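Local coordinates for metallo-beta-lactamase superfamily protein (Thermus thermophilus, PDB 2ZWR) that carries a dinuclear zinc site in a metallo-beta-lactamase fold and is probably a metal-dependent hydrolase, its substrate not being established, at residues M1-V6 against Y16-G21; G23-D28 against F115-L120; P73-P78 against R106-G111. All blocks are in the same frame, centred on the assembly; numbering follows the deposited sequence.

Contact 1 (M1-V6 against Y16-G21); sequences MRVFPV and YLVETG. With ZN (zinc ion), chain I.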
loop_
_atom_site.group_PDB
_atom_site.type_symbol
_atom_site.label_atom_id
_atom_site.label_comp_id
_atom_site.label_asym_id
_atom_site.label_seq_id
_atom_site.Cartn_x
_atom_site.Cartn_y
_atom_site.Cartn_z
ATOM N N MET A 1 -7.815 7.246 -14.310
ATOM C CA MET A 1 -6.778 7.540 -13.271
ATOM C C MET A 1 -5.396 7.842 -13.860
ATOM O O MET A 1 -4.933 7.161 -14.776
ATOM C CB MET A 1 -6.681 6.377 -12.266
ATOM C CG MET A 1 -7.999 6.093 -11.534
ATOM S SD MET A 1 -7.808 5.221 -9.958
ATOM C CE MET A 1 -9.525 5.086 -9.419
ATOM N N ARG A 2 -4.744 8.872 -13.332
ATOM C CA ARG A 2 -3.330 9.092 -13.595
ATOM C C ARG A 2 -2.571 8.600 -12.360
ATOM O O ARG A 2 -2.987 8.850 -11.229
ATOM C CB ARG A 2 -3.041 10.569 -13.871
ATOM C CG ARG A 2 -3.617 11.090 -15.193
ATOM C CD ARG A 2 -3.699 12.627 -15.216
ATOM N NE ARG A 2 -2.386 13.269 -15.318
ATOM C CZ ARG A 2 -2.079 14.457 -14.791
ATOM N NH1 ARG A 2 -2.983 15.148 -14.099
ATOM N NH2 ARG A 2 -0.851 14.951 -14.942
ATOM N N VAL A 3 -1.465 7.899 -12.589
ATOM C CA VAL A 3 -0.737 7.209 -11.515
ATOM C C VAL A 3 0.709 7.659 -11.482
ATOM O O VAL A 3 1.425 7.524 -12.481
ATOM C CB VAL A 3 -0.789 5.651 -11.689
ATOM C CG1 VAL A 3 -0.019 4.938 -10.569
ATOM C CG2 VAL A 3 -2.236 5.163 -11.764
ATOM N N PHE A 4 1.131 8.182 -10.331
ATOM C CA PHE A 4 2.504 8.637 -10.130
ATOM C C PHE A 4 3.209 7.878 -8.999
ATOM O O PHE A 4 2.999 8.173 -7.808
ATOM C CB PHE A 4 2.546 10.153 -9.907
ATOM C CG PHE A 4 1.985 10.944 -11.053
ATOM C CD1 PHE A 4 2.801 11.353 -12.097
ATOM C CD2 PHE A 4 0.633 11.269 -11.097
ATOM C CE1 PHE A 4 2.277 12.086 -13.162
ATOM C CE2 PHE A 4 0.103 11.999 -12.164
ATOM C CZ PHE A 4 0.927 12.401 -13.191
ATOM N N PRO A 5 4.041 6.883 -9.372
ATOM C CA PRO A 5 4.789 6.088 -8.404
ATOM C C PRO A 5 6.037 6.815 -7.950
ATOM O O PRO A 5 6.644 7.562 -8.727
ATOM C CB PRO A 5 5.197 4.837 -9.203
ATOM C CG PRO A 5 4.563 4.997 -10.575
ATOM C CD PRO A 5 4.309 6.443 -10.751
ATOM N N VAL A 6 6.426 6.587 -6.704
ATOM C CA VAL A 6 7.704 7.087 -6.205
ATOM C C VAL A 6 8.280 6.095 -5.196
ATOM O O VAL A 6 7.565 5.593 -4.322
ATOM C CB VAL A 6 7.584 8.528 -5.634
ATOM C CG1 VAL A 6 6.581 8.588 -4.459
ATOM C CG2 VAL A 6 8.978 9.094 -5.252
ATOM N N TYR A 16 2.168 5.665 -4.184
ATOM C CA TYR A 16 1.451 6.002 -5.406
ATOM C C TYR A 16 0.555 7.195 -5.160
ATOM O O TYR A 16 -0.318 7.149 -4.289
ATOM C CB TYR A 16 0.633 4.801 -5.943
ATOM C CG TYR A 16 1.498 3.602 -6.310
ATOM C CD1 TYR A 16 2.070 3.487 -7.582
ATOM C CD2 TYR A 16 1.775 2.607 -5.374
ATOM C CE1 TYR A 16 2.898 2.397 -7.914
ATOM C CE2 TYR A 16 2.600 1.517 -5.698
ATOM C CZ TYR A 16 3.154 1.424 -6.969
ATOM O OH TYR A 16 3.959 0.347 -7.288
ATOM N N LEU A 17 0.809 8.268 -5.905
ATOM C CA LEU A 17 -0.078 9.417 -5.967
ATOM C C LEU A 17 -0.990 9.199 -7.167
ATOM O O LEU A 17 -0.541 9.150 -8.304
ATOM C CB LEU A 17 0.717 10.721 -6.090
ATOM C CG LEU A 17 -0.071 12.037 -6.187
ATOM C CD1 LEU A 17 -0.915 12.319 -4.930
ATOM C CD2 LEU A 17 0.871 13.222 -6.509
ATOM N N VAL A 18 -2.274 9.036 -6.893
ATOM C CA VAL A 18 -3.222 8.573 -7.900
ATOM C C VAL A 18 -4.341 9.596 -8.026
ATOM O O VAL A 18 -4.971 9.960 -7.027
ATOM C CB VAL A 18 -3.843 7.194 -7.512
ATOM C CG1 VAL A 18 -4.804 6.703 -8.595
ATOM C CG2 VAL A 18 -2.743 6.155 -7.227
ATOM N N GLU A 19 -4.585 10.052 -9.248
ATOM C CA GLU A 19 -5.736 10.906 -9.521
ATOM C C GLU A 19 -6.950 10.013 -9.743
ATOM O O GLU A 19 -6.959 9.198 -10.643
ATOM C CB GLU A 19 -5.486 11.818 -10.734
ATOM C CG GLU A 19 -6.548 12.929 -10.896
ATOM C CD GLU A 19 -6.170 14.017 -11.918
ATOM O OE1 GLU A 19 -5.231 13.810 -12.732
ATOM O OE2 GLU A 19 -6.826 15.089 -11.902
ATOM N N THR A 20 -7.968 10.153 -8.903
ATOM C CA THR A 20 -9.195 9.374 -9.073
ATOM C C THR A 20 -10.329 10.286 -9.549
ATOM O O THR A 20 -10.184 11.511 -9.589
ATOM C CB THR A 20 -9.593 8.615 -7.764
ATOM O OG1 THR A 20 -10.367 9.466 -6.905
ATOM C CG2 THR A 20 -8.347 8.117 -7.005
ATOM N N GLY A 21 -11.456 9.686 -9.918
ATOM C CA GLY A 21 -12.652 10.456 -10.272
ATOM C C GLY A 21 -13.194 11.277 -9.109
ATOM O O GLY A 21 -14.004 12.187 -9.314
HETATM ZN ZN ZN I . -6.440 5.447 -15.518
#
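Residues 2-6 and 16-20 run antiparallel, their axes 4.6 Å apart, and Arg-2 leaves this ladder on the same face as Glu-19. Its CB lies near CB of Glu-19. CG, anti to the carbonyl carbon (chi1 -69°), and then CD run past OE1 of Glu-19, CD coming the nearer, and a bend at chi3 (71°) then swings the guanidinium round until NH1 reaches Glu-19 OE1 at 3.0 Å. This salt bridge uses the syn lone pair of OE1, with the two planar groups 56° apart; the extended glutamate carries its carboxylate alongside the arginine, on a solvent-facing side where two charged groups can pair. Phe-4 CE2 lies over one face of the guanidinium. The strands form the first beta hairpin of the metallo-beta-lactamase fold, with 2-8 at the edge of its sheet. Phe-4 and Leu-17 are gripped by two backbone bonds, Phe-4 N to Leu-17 O at 2.8 Å and Leu-17 N to Phe-4 O at 2.9 Å. On the other face, Pro-5 CB touches Tyr-16 CE1 at 3.6 Å; the proline pairs at a non-hydrogen-bonded position, where lacking an N-H costs nothing. Tyr-16 OH bonds to Pro-182 O. Met-1 SD meets Val-18 CG1, while Met-1 N and O chelate a zinc ion outside the histidine- and aspartate-lined dizinc site.

Contact 2 (G23-D28 against F115-L120); sequences GPVLID and FGFQVL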
loop_
_atom_site.group_PDB
_atom_site.type_symbol
_atom_site.label_atom_id
_atom_site.label_comp_id
_atom_site.label_asym_id
_atom_site.label_seq_id
_atom_site.Cartn_x
_atom_site.Cartn_y
_atom_site.Cartn_z
ATOM N N GLY A 23 -10.959 12.794 -6.903
ATOM C CA GLY A 23 -9.814 13.565 -6.427
ATOM C C GLY A 23 -8.608 12.685 -6.138
ATOM O O GLY A 23 -8.724 11.454 -6.098
ATOM N N PRO A 24 -7.439 13.310 -5.935
ATOM C CA PRO A 24 -6.194 12.572 -5.725
ATOM C C PRO A 24 -6.128 11.859 -4.383
ATOM O O PRO A 24 -6.642 12.362 -3.376
ATOM C CB PRO A 24 -5.115 13.673 -5.791
ATOM C CG PRO A 24 -5.808 14.874 -6.383
ATOM C CD PRO A 24 -7.214 14.764 -5.913
ATOM N N VAL A 25 -5.520 10.680 -4.385
ATOM C CA VAL A 25 -5.166 9.985 -3.152
ATOM C C VAL A 25 -3.698 9.588 -3.173
ATOM O O VAL A 25 -3.095 9.405 -4.238
ATOM C CB VAL A 25 -6.016 8.694 -2.881
ATOM C CG1 VAL A 25 -7.425 9.056 -2.490
ATOM C CG2 VAL A 25 -5.989 7.719 -4.085
ATOM N N LEU A 26 -3.150 9.428 -1.977
ATOM C CA LEU A 26 -1.793 8.994 -1.798
ATOM C C LEU A 26 -1.771 7.641 -1.082
ATOM O O LEU A 26 -2.228 7.530 0.056
ATOM C CB LEU A 26 -1.031 10.056 -1.004
ATOM C CG LEU A 26 0.419 9.761 -0.641
ATOM C CD1 LEU A 26 1.238 9.433 -1.873
ATOM C CD2 LEU A 26 0.971 10.961 0.127
ATOM N N ILE A 27 -1.247 6.627 -1.776
ATOM C CA ILE A 27 -1.146 5.255 -1.265
ATOM C C ILE A 27 0.240 4.957 -0.681
ATOM O O ILE A 27 1.250 5.096 -1.375
ATOM C CB ILE A 27 -1.470 4.218 -2.388
ATOM C CG1 ILE A 27 -2.900 4.412 -2.901
ATOM C CG2 ILE A 27 -1.232 2.770 -1.917
ATOM C CD1 ILE A 27 -3.264 3.541 -4.115
ATOM N N ASP A 28 0.267 4.526 0.583
ATOM C CA ASP A 28 1.491 4.084 1.289
ATOM C C ASP A 28 2.674 5.095 1.279
ATOM O O ASP A 28 3.758 4.779 0.755
ATOM C CB ASP A 28 1.991 2.730 0.754
ATOM C CG ASP A 28 1.013 1.585 0.979
ATOM O OD1 ASP A 28 -0.052 1.786 1.594
ATOM O OD2 ASP A 28 1.329 0.459 0.527
ATOM N N PHE A 115 -12.877 6.322 -3.272
ATOM C CA PHE A 115 -12.044 6.950 -4.294
ATOM C C PHE A 115 -11.909 6.101 -5.552
ATOM O O PHE A 115 -10.839 6.041 -6.159
ATOM C CB PHE A 115 -10.665 7.308 -3.725
ATOM C CG PHE A 115 -10.707 8.343 -2.634
ATOM C CD1 PHE A 115 -10.754 9.703 -2.947
ATOM C CD2 PHE A 115 -10.674 7.959 -1.295
ATOM C CE1 PHE A 115 -10.785 10.668 -1.937
ATOM C CE2 PHE A 115 -10.692 8.909 -0.272
ATOM C CZ PHE A 115 -10.745 10.268 -0.592
ATOM N N GLY A 116 -13.007 5.454 -5.941
ATOM C CA GLY A 116 -13.054 4.679 -7.177
ATOM C C GLY A 116 -12.439 3.295 -7.073
ATOM O O GLY A 116 -12.314 2.604 -8.094
ATOM N N PHE A 117 -12.062 2.888 -5.857
ATOM C CA PHE A 117 -11.484 1.559 -5.609
ATOM C C PHE A 117 -12.450 0.632 -4.874
ATOM O O PHE A 117 -13.292 1.079 -4.091
ATOM C CB PHE A 117 -10.191 1.659 -4.768
ATOM C CG PHE A 117 -9.049 2.377 -5.456
ATOM C CD1 PHE A 117 -8.419 1.820 -6.563
ATOM C CD2 PHE A 117 -8.592 3.599 -4.970
ATOM C CE1 PHE A 117 -7.365 2.481 -7.184
ATOM C CE2 PHE A 117 -7.547 4.270 -5.576
ATOM C CZ PHE A 117 -6.926 3.715 -6.683
ATOM N N GLN A 118 -12.301 -0.665 -5.104
ATOM C CA GLN A 118 -12.935 -1.671 -4.263
ATOM C C GLN A 118 -11.851 -2.246 -3.348
ATOM O O GLN A 118 -10.765 -2.613 -3.812
ATOM C CB GLN A 118 -13.572 -2.763 -5.128
ATOM C CG GLN A 118 -14.122 -3.965 -4.353
ATOM C CD GLN A 118 -14.657 -5.095 -5.259
ATOM O OE1 GLN A 118 -15.424 -5.945 -4.803
ATOM N NE2 GLN A 118 -14.259 -5.099 -6.534
ATOM N N VAL A 119 -12.143 -2.308 -2.053
ATOM C CA VAL A 119 -11.206 -2.840 -1.070
ATOM C C VAL A 119 -11.304 -4.366 -0.994
ATOM O O VAL A 119 -12.384 -4.929 -0.787
ATOM C CB VAL A 119 -11.401 -2.181 0.319
ATOM C CG1 VAL A 119 -10.477 -2.808 1.392
ATOM C CG2 VAL A 119 -11.170 -0.675 0.228
ATOM N N LEU A 120 -10.163 -5.019 -1.202
ATOM C CA LEU A 120 -10.023 -6.462 -1.045
ATOM C C LEU A 120 -9.195 -6.718 0.205
ATOM O O LEU A 120 -8.043 -6.291 0.273
ATOM C CB LEU A 120 -9.301 -7.057 -2.260
ATOM C CG LEU A 120 -10.017 -7.378 -3.587
ATOM C CD1 LEU A 120 -11.186 -6.466 -3.884
ATOM C CD2 LEU A 120 -9.028 -7.355 -4.747
#
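Val-25 reaches out between two phenylalanines and presents a different methyl to each. CG1, anti to its own carbonyl carbon (chi1 -72°), stands over one face of the Phe-115 ring, 3.4 Å from the centroid and 15° off the ring normal. That is a close CH-pi contact, displaced from the centre so that CG and CD1 of Phe-115 are the nearest ring atoms. CG2, in the crowded position between the backbone N and the carbonyl carbon, instead approaches the edge of the Phe-117 ring, tip to tip, at 4.1 Å from CE2. One branched residue thus serves a ring face and a ring edge together, which a beta-branched valine does well because its methyls diverge directly from CB. Ile-27, two residues on and turned to the same side, extends CD1 obliquely to within 4.5 Å of Phe-117 CZ, a looser touch that its longer chain makes possible. Gly-23 has a positive phi (104°) that suits glycine, and its O lies obliquely by the Phe-115 ring. The contact is apolar and largely buried, as expected between the two sheets of the alpha-beta/beta-alpha sandwich. Strand 23-27 sits between strands 13-20 and 50-51 in one sheet, with Leu-26 turned back onto helix 33-43, whereas strand 117-121 belongs to the other sheet, where Phe-117 packs on Phe-132 of strand 130-134.

Contact 3 (P73-P78 against R106-G111); sequences PVYLHP and RPLEEG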
loop_
_atom_site.group_PDB
_atom_site.type_symbol
_atom_site.label_atom_id
_atom_site.label_comp_id
_atom_site.label_asym_id
_atom_site.label_seq_id
_atom_site.Cartn_x
_atom_site.Cartn_y
_atom_site.Cartn_z
ATOM N N PRO A 73 -6.994 12.566 6.173
ATOM C CA PRO A 73 -7.486 11.331 6.773
ATOM C C PRO A 73 -6.646 10.144 6.304
ATOM O O PRO A 73 -6.171 10.128 5.160
ATOM C CB PRO A 73 -8.930 11.220 6.261
ATOM C CG PRO A 73 -9.024 12.091 5.091
ATOM C CD PRO A 73 -7.981 13.182 5.267
ATOM N N VAL A 74 -6.449 9.184 7.212
ATOM C CA VAL A 74 -5.668 7.987 6.953
ATOM C C VAL A 74 -6.580 6.782 7.037
ATOM O O VAL A 74 -7.204 6.548 8.065
ATOM C CB VAL A 74 -4.501 7.825 7.965
ATOM C CG1 VAL A 74 -3.722 6.549 7.683
ATOM C CG2 VAL A 74 -3.570 9.028 7.906
ATOM N N TYR A 75 -6.652 6.024 5.941
ATOM C CA TYR A 75 -7.478 4.834 5.859
ATOM C C TYR A 75 -6.620 3.584 6.043
ATOM O O TYR A 75 -5.629 3.384 5.322
ATOM C CB TYR A 75 -8.211 4.790 4.508
ATOM C CG TYR A 75 -9.335 5.791 4.405
ATOM C CD1 TYR A 75 -10.647 5.414 4.677
ATOM C CD2 TYR A 75 -9.080 7.127 4.065
ATOM C CE1 TYR A 75 -11.695 6.341 4.595
ATOM C CE2 TYR A 75 -10.104 8.062 3.997
ATOM C CZ TYR A 75 -11.410 7.661 4.259
ATOM O OH TYR A 75 -12.427 8.576 4.180
ATOM N N LEU A 76 -7.012 2.752 7.008
ATOM C CA LEU A 76 -6.305 1.513 7.302
ATOM C C LEU A 76 -7.279 0.461 7.782
ATOM O O LEU A 76 -8.201 0.775 8.536
ATOM C CB LEU A 76 -5.259 1.749 8.402
ATOM C CG LEU A 76 -4.424 0.573 8.903
ATOM C CD1 LEU A 76 -3.304 0.226 7.919
ATOM C CD2 LEU A 76 -3.873 0.910 10.278
ATOM N N HIS A 77 -7.075 -0.784 7.347
ATOM C CA HIS A 77 -7.825 -1.912 7.901
ATOM C C HIS A 77 -7.504 -2.048 9.402
ATOM O O HIS A 77 -6.329 -2.089 9.794
ATOM C CB HIS A 77 -7.482 -3.201 7.154
ATOM C CG HIS A 77 -8.472 -4.304 7.358
ATOM N ND1 HIS A 77 -8.501 -5.075 8.500
ATOM C CD2 HIS A 77 -9.470 -4.765 6.567
ATOM C CE1 HIS A 77 -9.479 -5.959 8.408
ATOM N NE2 HIS A 77 -10.077 -5.798 7.239
ATOM N N PRO A 78 -8.551 -2.116 10.247
ATOM C CA PRO A 78 -8.392 -2.160 11.705
ATOM C C PRO A 78 -7.516 -3.313 12.221
ATOM O O PRO A 78 -6.954 -3.207 13.309
ATOM C CB PRO A 78 -9.834 -2.296 12.221
ATOM C CG PRO A 78 -10.627 -2.769 11.051
ATOM C CD PRO A 78 -9.973 -2.155 9.854
ATOM N N ARG A 106 -9.199 6.121 9.823
ATOM C CA ARG A 106 -10.504 5.707 9.323
ATOM C C ARG A 106 -10.397 4.275 8.815
ATOM O O ARG A 106 -9.382 3.901 8.225
ATOM C CB ARG A 106 -10.983 6.634 8.201
ATOM C CG ARG A 106 -11.170 8.072 8.661
ATOM C CD ARG A 106 -11.663 8.970 7.551
ATOM N NE ARG A 106 -11.805 10.361 7.998
ATOM C CZ ARG A 106 -12.287 11.348 7.242
ATOM N NH1 ARG A 106 -12.660 11.115 5.985
ATOM N NH2 ARG A 106 -12.380 12.571 7.737
ATOM N N PRO A 107 -11.428 3.457 9.078
ATOM C CA PRO A 107 -11.337 2.042 8.738
ATOM C C PRO A 107 -11.521 1.677 7.258
ATOM O O PRO A 107 -12.230 2.356 6.499
ATOM C CB PRO A 107 -12.444 1.407 9.589
ATOM C CG PRO A 107 -13.421 2.476 9.804
ATOM C CD PRO A 107 -12.697 3.789 9.746
ATOM N N LEU A 108 -10.859 0.599 6.878
ATOM C CA LEU A 108 -11.103 -0.073 5.617
ATOM C C LEU A 108 -11.753 -1.424 5.934
ATOM O O LEU A 108 -11.662 -1.905 7.067
ATOM C CB LEU A 108 -9.793 -0.267 4.847
ATOM C CG LEU A 108 -9.084 1.001 4.348
ATOM C CD1 LEU A 108 -7.721 0.651 3.767
ATOM C CD2 LEU A 108 -9.940 1.747 3.330
ATOM N N GLU A 109 -12.405 -2.017 4.939
ATOM C CA GLU A 109 -13.110 -3.283 5.106
ATOM C C GLU A 109 -13.253 -3.944 3.744
ATOM O O GLU A 109 -13.406 -3.255 2.737
ATOM C CB GLU A 109 -14.493 -3.036 5.740
ATOM C CG GLU A 109 -15.394 -4.274 5.855
ATOM C CD GLU A 109 -16.552 -4.102 6.833
ATOM O OE1 GLU A 109 -17.295 -3.104 6.688
ATOM O OE2 GLU A 109 -16.691 -4.972 7.747
ATOM N N GLU A 110 -13.201 -5.274 3.712
ATOM C CA GLU A 110 -13.533 -6.036 2.502
ATOM C C GLU A 110 -14.854 -5.522 1.917
ATOM O O GLU A 110 -15.840 -5.389 2.647
ATOM C CB GLU A 110 -13.643 -7.530 2.830
ATOM C CG GLU A 110 -14.173 -8.402 1.702
ATOM C CD GLU A 110 -13.143 -8.655 0.629
ATOM O OE1 GLU A 110 -12.024 -9.073 0.979
ATOM O OE2 GLU A 110 -13.449 -8.441 -0.565
ATOM N N GLY A 111 -14.853 -5.208 0.620
ATOM C CA GLY A 111 -16.058 -4.792 -0.097
ATOM C C GLY A 111 -16.331 -3.294 -0.124
ATOM O O GLY A 111 -17.182 -2.830 -0.891
#
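The last parallel step of the N-terminal sheet is made here, where the short edge strand 106-107 joins strand 74-76. Arg-106 grips its neighbour with both backbone polar atoms: its N donates to Val-74 O at 2.7 Å, and its O receives Leu-76 N at 2.9 Å, the two bonds lying nearly along their C=O axes. Beyond them, Leu-108 N reaches Leu-76 O from above the carbonyl plane as the chain departs. The Arg-106 side chain, extended from CG to NE, crosses Tyr-75 obliquely. Its CB stands over one face of the ring, 3.9 Å from the centroid of Tyr-75, and NH1 donates to Tyr-75 OH at 3.1 Å in the guanidinium plane, which is turned 82° from the ring. Pro-73 CB lies over the centre of one guanidinium face, 3.5 Å from Arg-106 NE. A long aliphatic chain with a charged end suits this exposed border. Leu-108 turns inward instead, CD2 meeting Tyr-75 CB at 3.7 Å, and packs on Val-130 and Phe-132 of the other sheet. His-77 follows the strand and stacks on His-121. Such parallel strands, linked through intervening helices, are typical of the metallo-beta-lactamase sandwich.

All three contacts reach the same mixed sheet, whose order runs 2-8, 13-20, 23-27, 50-51, 74-76, 106-107. Contact 1 holds one border and contact 3 the other, their centres about 19 Å apart and their nearest atoms about 11 Å. Contact 2, about 9 Å from the first centre and 11 Å from the third, crosses to the second sheet. Contact 1 closes before contact 2 opens, and the loop that contact 2 closes encloses contact 3. Adjoining strands tie contacts 1 and 2 through Val-18 O and Val-25 N; Val-119 O and Gly-111 N join contacts 2 and 3. Contacts 1 and 3 thus mark the two borders of one sheet and contact 2 its packing on the other, in the sandwich that carries the dizinc site.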